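DNA polymerase III, beta subunit (Thermotoga maritima, PDB 1VPK) probably tethers DNA polymerases to DNA and makes them processive, as a ring-shaped head-to-tail homodimer that encircles the duplex. Local coordinates at residues Phe186-Ala191 and Gly367-Val372; Val292-Glu297 and Ile328-Lys333. All coordinates share one frame; numbering follows the deposited sequence.

Contact 1: Phe186-Ala191 and Gly367-Val372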
ATOM      1  N   PHE A 186       1.936   8.427  25.844  1.00 47.98           N
ATOM      2  CA  PHE A 186       0.579   8.891  25.586  1.00 48.19           C
ATOM      3  C   PHE A 186      -0.432   7.758  25.785  1.00 47.71           C
ATOM      4  O   PHE A 186      -1.588   7.990  26.104  1.00 47.42           O
ATOM      5  CB  PHE A 186       0.456   9.393  24.155  1.00 48.97           C
ATOM      6  CG  PHE A 186       1.248  10.648  23.855  1.00 49.65           C
ATOM      7  CD1 PHE A 186       0.873  11.867  24.378  1.00 51.44           C
ATOM      8  CD2 PHE A 186       2.324  10.610  22.973  1.00 51.81           C
ATOM      9  CE1 PHE A 186       1.592  13.040  24.051  1.00 52.47           C
ATOM     10  CE2 PHE A 186       3.026  11.760  22.646  1.00 50.61           C
ATOM     11  CZ  PHE A 186       2.665  12.963  23.183  1.00 50.65           C
ATOM     12  N   ARG A 187      -0.003   6.539  25.524  1.00 47.07           N
ATOM     13  CA  ARG A 187      -0.878   5.383  25.648  1.00 47.81           C
ATOM     14  C   ARG A 187      -0.045   4.162  26.024  1.00 47.36           C
ATOM     15  O   ARG A 187       1.182   4.188  25.963  1.00 47.08           O
ATOM     16  CB  ARG A 187      -1.722   5.152  24.368  1.00 47.69           C
ATOM     17  CG  ARG A 187      -1.064   5.421  23.006  1.00 50.28           C
ATOM     18  CD  ARG A 187      -0.151   4.290  22.596  1.00 52.16           C
ATOM     19  NE  ARG A 187       0.519   4.559  21.322  1.00 54.03           N
ATOM     20  CZ  ARG A 187      -0.030   4.454  20.121  1.00 50.88           C
ATOM     21  NH1 ARG A 187       0.703   4.702  19.052  1.00 51.75           N
ATOM     22  NH2 ARG A 187      -1.271   4.074  19.967  1.00 48.72           N
ATOM     23  N   LEU A 188      -0.737   3.114  26.443  1.00 47.09           N
ATOM     24  CA  LEU A 188      -0.121   1.944  27.008  1.00 46.20           C
ATOM     25  C   LEU A 188      -0.984   0.735  26.672  1.00 46.14           C
ATOM     26  O   LEU A 188      -2.226   0.820  26.638  1.00 45.52           O
ATOM     27  CB  LEU A 188       0.010   2.132  28.514  1.00 47.23           C
ATOM     28  CG  LEU A 188       0.462   0.915  29.351  1.00 49.31           C
ATOM     29  CD1 LEU A 188       1.191   1.389  30.594  1.00 51.26           C
ATOM     30  CD2 LEU A 188      -0.737   0.089  29.776  1.00 48.53           C
ATOM     31  N   ALA A 189      -0.314  -0.364  26.398  1.00 46.06           N
ATOM     32  CA  ALA A 189      -0.948  -1.650  26.157  1.00 46.97           C
ATOM     33  C   ALA A 189      -0.378  -2.659  27.142  1.00 47.64           C
ATOM     34  O   ALA A 189       0.833  -2.678  27.377  1.00 45.83           O
ATOM     35  CB  ALA A 189      -0.664  -2.130  24.731  1.00 46.77           C
ATOM     36  N   LEU A 190      -1.258  -3.497  27.688  1.00 47.21           N
ATOM     37  CA  LEU A 190      -0.840  -4.514  28.606  1.00 48.80           C
ATOM     38  C   LEU A 190      -1.524  -5.843  28.294  1.00 49.10           C
ATOM     39  O   LEU A 190      -2.717  -5.857  28.098  1.00 48.03           O
ATOM     40  CB  LEU A 190      -1.232  -4.068  30.014  1.00 48.95           C
ATOM     41  CG  LEU A 190      -0.814  -4.909  31.212  1.00 49.47           C
ATOM     42  CD1 LEU A 190      -0.768  -3.984  32.431  1.00 51.30           C
ATOM     43  CD2 LEU A 190      -1.799  -6.072  31.475  1.00 49.57           C
ATOM     44  N   ALA A 191      -0.754  -6.935  28.328  1.00 49.07           N
ATOM     45  CA  ALA A 191      -1.262  -8.287  28.086  1.00 49.19           C
ATOM     46  C   ALA A 191      -0.685  -9.192  29.186  1.00 49.53           C
ATOM     47  O   ALA A 191       0.520  -9.100  29.510  1.00 48.09           O
ATOM     48  CB  ALA A 191      -0.792  -8.796  26.672  1.00 50.08           C
ATOM     49  N   GLY A 367      -7.137 -10.020  31.093  1.00 52.04           N
ATOM     50  CA  GLY A 367      -5.800 -10.291  30.623  1.00 52.24           C
ATOM     51  C   GLY A 367      -5.250  -9.278  29.645  1.00 51.53           C
ATOM     52  O   GLY A 367      -4.036  -9.273  29.410  1.00 52.03           O
ATOM     53  N   TYR A 368      -6.133  -8.418  29.117  0.50 50.94           N
ATOM     54  CA  TYR A 368      -5.787  -7.413  28.110  0.50 50.81           C
ATOM     55  C   TYR A 368      -6.380  -6.056  28.433  0.50 50.31           C
ATOM     56  O   TYR A 368      -7.591  -5.948  28.672  0.50 50.54           O
ATOM     57  CB  TYR A 368      -6.234  -7.882  26.717  0.50 51.26           C
ATOM     58  CG  TYR A 368      -5.472  -9.117  26.304  0.50 52.31           C
ATOM     59  CD1 TYR A 368      -5.923 -10.391  26.658  0.50 52.93           C
ATOM     60  CD2 TYR A 368      -4.261  -9.009  25.641  0.50 52.09           C
ATOM     61  CE1 TYR A 368      -5.200 -11.519  26.326  0.50 53.32           C
ATOM     62  CE2 TYR A 368      -3.532 -10.139  25.297  0.50 52.97           C
ATOM     63  CZ  TYR A 368      -4.005 -11.386  25.649  0.50 51.67           C
ATOM     64  OH  TYR A 368      -3.289 -12.488  25.301  0.50 52.44           O
ATOM     65  N   LEU A 369      -5.544  -5.011  28.453  1.00 49.43           N
ATOM     66  CA  LEU A 369      -6.065  -3.674  28.707  1.00 49.58           C
ATOM     67  C   LEU A 369      -5.181  -2.582  28.114  1.00 48.74           C
ATOM     68  O   LEU A 369      -3.953  -2.755  27.915  1.00 48.23           O
ATOM     69  CB  LEU A 369      -6.283  -3.420  30.190  1.00 49.46           C
ATOM     70  CG  LEU A 369      -5.135  -3.100  31.129  1.00 49.56           C
ATOM     71  CD1 LEU A 369      -4.661  -1.664  31.036  1.00 50.98           C
ATOM     72  CD2 LEU A 369      -5.593  -3.367  32.509  1.00 52.04           C
ATOM     73  N   TYR A 370      -5.841  -1.480  27.810  1.00 48.52           N
ATOM     74  CA  TYR A 370      -5.232  -0.345  27.122  1.00 49.37           C
ATOM     75  C   TYR A 370      -5.527   0.908  27.875  1.00 48.47           C
ATOM     76  O   TYR A 370      -6.602   1.054  28.355  1.00 48.26           O
ATOM     77  CB  TYR A 370      -5.752  -0.239  25.670  1.00 49.40           C
ATOM     78  CG  TYR A 370      -5.446  -1.516  24.948  1.00 51.89           C
ATOM     79  CD1 TYR A 370      -4.216  -1.708  24.342  1.00 52.21           C
ATOM     80  CD2 TYR A 370      -6.365  -2.578  24.935  1.00 51.14           C
ATOM     81  CE1 TYR A 370      -3.907  -2.942  23.700  1.00 51.89           C
ATOM     82  CE2 TYR A 370      -6.067  -3.790  24.288  1.00 52.42           C
ATOM     83  CZ  TYR A 370      -4.845  -3.961  23.700  1.00 51.10           C
ATOM     84  OH  TYR A 370      -4.532  -5.117  23.059  1.00 53.93           O
ATOM     85  N   ILE A 371      -4.569   1.823  27.932  1.00 48.69           N
ATOM     86  CA  ILE A 371      -4.728   3.139  28.580  1.00 49.42           C
ATOM     87  C   ILE A 371      -4.422   4.197  27.500  1.00 50.34           C
ATOM     88  O   ILE A 371      -3.456   4.030  26.705  1.00 50.21           O
ATOM     89  CB  ILE A 371      -3.728   3.329  29.767  1.00 50.04           C
ATOM     90  CG1 ILE A 371      -3.888   2.213  30.826  1.00 48.53           C
ATOM     91  CG2 ILE A 371      -3.861   4.735  30.372  1.00 50.25           C
ATOM     92  CD1 ILE A 371      -5.128   2.310  31.613  1.00 49.43           C
ATOM     93  N   VAL A 372      -5.291   5.208  27.396  1.00 50.05           N
ATOM     94  CA  VAL A 372      -5.054   6.386  26.560  1.00 49.21           C
ATOM     95  C   VAL A 372      -5.200   7.632  27.450  1.00 49.25           C
ATOM     96  O   VAL A 372      -6.152   7.756  28.209  1.00 47.23           O
ATOM     97  CB  VAL A 372      -6.028   6.453  25.352  1.00 50.05           C
ATOM     98  CG1 VAL A 372      -5.595   7.543  24.366  1.00 49.68           C
ATOM     99  CG2 VAL A 372      -6.053   5.130  24.579  1.00 50.63           C
TER
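A189 lays its methyl group against a tyrosine ring of the opposite strand, CB of A189 coming within 3.5 Å of CE1 of Y370. A191 meets Y368 in a similar way in one of the two modelled positions of that tyrosine. Both rings stand on the face of the sheet that also carries R187 and V372. The other face is aliphatic: L188 and I371 lie side by side, with CD2 of L188 3.9 Å from CG1 of I371, while CB of L190 packs on CG of L369. L188 reaches its neighbour because its CG is anti to the backbone N (chi1 172°). Between the faces run four backbone hydrogen bonds, two at the pair L188–I371 and two at L190–L369, the shortest being 2.8 Å from N of L190 to O of L369.

The ladder is a domain junction. In the ring of the bacterial beta subunit, sheets form the outer layer and helices line the inside, and here strand 187-194 of the central domain pairs antiparallel with strand 368-372 of the C-terminal domain, continuing one sheet across both.

Helices cover the tyrosine face from either domain: V153 of helix 143-153 touches both alanines, and V338 and H341 of helix 332-341 touch Y370. The OH of Y370 is hydrogen-bonded to the carbonyl O of K152, so the ring bridges the two helices; an alanine here would probably open a gap beside A189 and leave that carbonyl without its hydroxyl partner. R187 turns its chain away from V372, its CG lying between the backbone N and the carbonyl carbon (chi1 37°), and its guanidinium forms salt bridges with D184 and D337, the latter on helix 332-341.

Contact 2: Val292-Glu297 and Ile328-Lys333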
ATOM      1  N   VAL A 292     -10.730  14.500  19.173  1.00 49.09           N
ATOM      2  CA  VAL A 292     -12.142  14.219  19.261  1.00 48.74           C
ATOM      3  C   VAL A 292     -12.546  14.453  20.714  1.00 47.99           C
ATOM      4  O   VAL A 292     -11.869  13.999  21.621  1.00 45.87           O
ATOM      5  CB  VAL A 292     -12.500  12.790  18.801  1.00 49.83           C
ATOM      6  CG1 VAL A 292     -11.691  11.687  19.563  1.00 51.09           C
ATOM      7  CG2 VAL A 292     -14.029  12.484  18.962  1.00 50.29           C
ATOM      8  N   LYS A 293     -13.612  15.219  20.899  1.00 47.96           N
ATOM      9  CA  LYS A 293     -14.288  15.408  22.185  1.00 48.21           C
ATOM     10  C   LYS A 293     -15.455  14.431  22.283  1.00 48.60           C
ATOM     11  O   LYS A 293     -16.322  14.367  21.381  1.00 47.19           O
ATOM     12  CB  LYS A 293     -14.804  16.840  22.274  1.00 47.56           C
ATOM     13  CG  LYS A 293     -15.469  17.181  23.590  1.00 48.56           C
ATOM     14  CD  LYS A 293     -15.853  18.645  23.666  1.00 49.56           C
ATOM     15  CE  LYS A 293     -16.920  18.969  22.641  1.00 52.11           C
ATOM     16  NZ  LYS A 293     -17.564  20.291  22.930  1.00 53.10           N
ATOM     17  N   PHE A 294     -15.436  13.643  23.364  1.00 48.58           N
ATOM     18  CA  PHE A 294     -16.520  12.754  23.729  1.00 48.84           C
ATOM     19  C   PHE A 294     -17.382  13.484  24.726  1.00 47.42           C
ATOM     20  O   PHE A 294     -16.867  13.975  25.729  1.00 46.54           O
ATOM     21  CB  PHE A 294     -15.993  11.476  24.379  1.00 49.78           C
ATOM     22  CG  PHE A 294     -15.279  10.564  23.430  1.00 52.42           C
ATOM     23  CD1 PHE A 294     -14.050  10.872  22.954  1.00 56.57           C
ATOM     24  CD2 PHE A 294     -15.837   9.395  23.014  1.00 57.92           C
ATOM     25  CE1 PHE A 294     -13.411  10.039  22.076  1.00 56.52           C
ATOM     26  CE2 PHE A 294     -15.181   8.569  22.148  1.00 57.11           C
ATOM     27  CZ  PHE A 294     -13.977   8.888  21.706  1.00 53.75           C
ATOM     28  N   GLU A 295     -18.673  13.582  24.407  1.00 46.83           N
ATOM     29  CA  GLU A 295     -19.722  14.080  25.285  1.00 45.81           C
ATOM     30  C   GLU A 295     -20.563  12.851  25.620  1.00 46.57           C
ATOM     31  O   GLU A 295     -21.399  12.374  24.827  1.00 43.85           O
ATOM     32  CB  GLU A 295     -20.545  15.153  24.588  1.00 45.94           C
ATOM     33  CG  GLU A 295     -19.724  16.352  24.203  1.00 46.20           C
ATOM     34  CD  GLU A 295     -20.446  17.283  23.260  1.00 49.25           C
ATOM     35  OE1 GLU A 295     -21.558  16.984  22.815  1.00 51.21           O
ATOM     36  OE2 GLU A 295     -19.896  18.345  22.970  1.00 54.91           O
ATOM     37  N   ILE A 296     -20.298  12.323  26.797  1.00 47.15           N
ATOM     38  CA  ILE A 296     -20.944  11.133  27.269  1.00 48.52           C
ATOM     39  C   ILE A 296     -22.173  11.490  28.124  1.00 49.50           C
ATOM     40  O   ILE A 296     -22.087  12.230  29.099  1.00 47.92           O
ATOM     41  CB  ILE A 296     -19.950  10.296  28.070  1.00 48.43           C
ATOM     42  CG1 ILE A 296     -18.735   9.966  27.230  1.00 50.09           C
ATOM     43  CG2 ILE A 296     -20.641   9.030  28.561  1.00 50.78           C
ATOM     44  CD1 ILE A 296     -17.572   9.574  28.021  1.00 49.37           C
ATOM     45  N   GLU A 297     -23.324  10.992  27.697  1.00 50.89           N
ATOM     46  CA  GLU A 297     -24.602  11.239  28.310  1.00 54.10           C
ATOM     47  C   GLU A 297     -25.193   9.875  28.631  1.00 55.36           C
ATOM     48  O   GLU A 297     -24.536   8.837  28.457  1.00 54.55           O
ATOM     49  CB  GLU A 297     -25.522  12.002  27.355  1.00 54.50           C
ATOM     50  CG  GLU A 297     -24.910  13.324  26.856  1.00 57.66           C
ATOM     51  CD  GLU A 297     -25.678  13.962  25.686  1.00 59.04           C
ATOM     52  OE1 GLU A 297     -26.838  13.537  25.406  1.00 65.54           O
ATOM     53  OE2 GLU A 297     -25.114  14.908  25.062  1.00 67.13           O
ATOM     54  N   ILE A 328     -14.812  14.819  27.600  1.00 45.04           N
ATOM     55  CA  ILE A 328     -13.387  14.433  27.660  1.00 45.93           C
ATOM     56  C   ILE A 328     -12.800  14.279  26.237  1.00 45.85           C
ATOM     57  O   ILE A 328     -13.460  13.769  25.375  1.00 44.55           O
ATOM     58  CB  ILE A 328     -13.168  13.133  28.497  1.00 45.03           C
ATOM     59  CG1 ILE A 328     -11.680  12.836  28.664  1.00 45.90           C
ATOM     60  CG2 ILE A 328     -13.851  11.918  27.846  1.00 47.13           C
ATOM     61  CD1 ILE A 328     -11.387  11.763  29.691  1.00 44.48           C
ATOM     62  N   ALA A 329     -11.574  14.756  25.994  1.00 46.18           N
ATOM     63  CA  ALA A 329     -10.982  14.746  24.628  1.00 46.69           C
ATOM     64  C   ALA A 329      -9.782  13.820  24.512  1.00 47.41           C
ATOM     65  O   ALA A 329      -8.946  13.719  25.461  1.00 46.39           O
ATOM     66  CB  ALA A 329     -10.544  16.204  24.201  1.00 47.01           C
ATOM     67  N   PHE A 330      -9.653  13.213  23.330  1.00 47.38           N
ATOM     68  CA  PHE A 330      -8.519  12.340  22.976  1.00 47.88           C
ATOM     69  C   PHE A 330      -7.985  12.573  21.567  1.00 48.35           C
ATOM     70  O   PHE A 330      -8.679  13.101  20.692  1.00 47.40           O
ATOM     71  CB  PHE A 330      -8.945  10.882  23.066  1.00 49.20           C
ATOM     72  CG  PHE A 330      -9.325  10.448  24.453  1.00 48.28           C
ATOM     73  CD1 PHE A 330      -8.366  10.069  25.362  1.00 49.64           C
ATOM     74  CD2 PHE A 330     -10.656  10.436  24.850  1.00 51.64           C
ATOM     75  CE1 PHE A 330      -8.716   9.697  26.634  1.00 47.33           C
ATOM     76  CE2 PHE A 330     -10.998  10.058  26.110  1.00 51.04           C
ATOM     77  CZ  PHE A 330     -10.035   9.701  26.990  1.00 49.97           C
ATOM     78  N   ASN A 331      -6.742  12.172  21.341  1.00 47.94           N
ATOM     79  CA  ASN A 331      -6.283  11.909  19.983  1.00 48.50           C
ATOM     80  C   ASN A 331      -7.022  10.686  19.467  1.00 48.43           C
ATOM     81  O   ASN A 331      -6.906   9.596  20.044  1.00 46.80           O
ATOM     82  CB  ASN A 331      -4.768  11.655  19.972  1.00 49.45           C
ATOM     83  CG  ASN A 331      -4.199  11.460  18.565  1.00 50.81           C
ATOM     84  OD1 ASN A 331      -4.913  11.191  17.597  1.00 53.50           O
ATOM     85  ND2 ASN A 331      -2.893  11.611  18.456  1.00 53.49           N
ATOM     86  N   PRO A 332      -7.818  10.852  18.387  1.00 48.87           N
ATOM     87  CA  PRO A 332      -8.630   9.739  17.904  1.00 48.44           C
ATOM     88  C   PRO A 332      -7.834   8.567  17.315  1.00 48.63           C
ATOM     89  O   PRO A 332      -8.303   7.412  17.376  1.00 47.51           O
ATOM     90  CB  PRO A 332      -9.511  10.397  16.833  1.00 48.27           C
ATOM     91  CG  PRO A 332      -8.701  11.557  16.360  1.00 49.48           C
ATOM     92  CD  PRO A 332      -8.057  12.077  17.606  1.00 49.09           C
ATOM     93  N   LYS A 333      -6.660   8.856  16.746  1.00 48.67           N
ATOM     94  CA  LYS A 333      -5.814   7.807  16.190  1.00 49.64           C
ATOM     95  C   LYS A 333      -5.430   6.822  17.305  1.00 50.08           C
ATOM     96  O   LYS A 333      -5.339   5.608  17.080  1.00 51.02           O
ATOM     97  CB  LYS A 333      -4.538   8.390  15.554  1.00 49.47           C
TER
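A small antiparallel sheet of the C-terminal domain pairs strand 292-296 with strand 326-330 at its border, and the second strand is followed, after N331, by the helix that includes K333, so V292 meets both F330 and P332. Two hydrogen-bonded pairs, V292 with F330 and F294 with I328, flank the non-hydrogen-bonded pair K293–A329, where the CA atoms draw to 4.2 Å. N of V292 reaches O of F330 at 2.9 Å along a nearly straight bond (168° at the hydrogen).

On the face of the sheet that carries V292 and I328, F294 and F330 form an offset edge-to-face pair. F330 turns its CD2 edge toward the face of F294, CD2 lying 3.9 Å from CD1 of F294, with the planes at 80°. CB of F294 also rests against CG2 of I328, at 4.1 Å. L303 and M301 of strand 300-307 touch F294, while F351 touches F330 and I328, setting the aromatic pair within the domain core.

On the other face, NZ of K293 forms a salt bridge with OE2 of E295, its hydrogen bond weak; OE1 of E295 pairs with R302. Where strand gives way to helix N331 is the N-cap, its OD1 accepting from N of K333. CG1 of V292, placed between its own backbone N and carbonyl carbon (chi1 55°), packs alongside the proline ring, 3.7 Å from CB of P332.

Contact 2 is nested along the chain inside the loop that contact 1 closes: the segments of contact 1 are 176 residues apart at their closest ends, those of contact 2 only 31. Contact 1 joins the central and C-terminal domains, whereas contact 2 lies within the C-terminal one. Their centres are about 18 Å apart, yet they touch where O of V372 approaches CE1 of F330 at 3.6 Å, as packing. Helix 332-341 forms a second connection, since it starts within 328-333 and its F334 touches R187 and V372, while V338 and H341 touch Y370. Neither contact is touched by the other subunit.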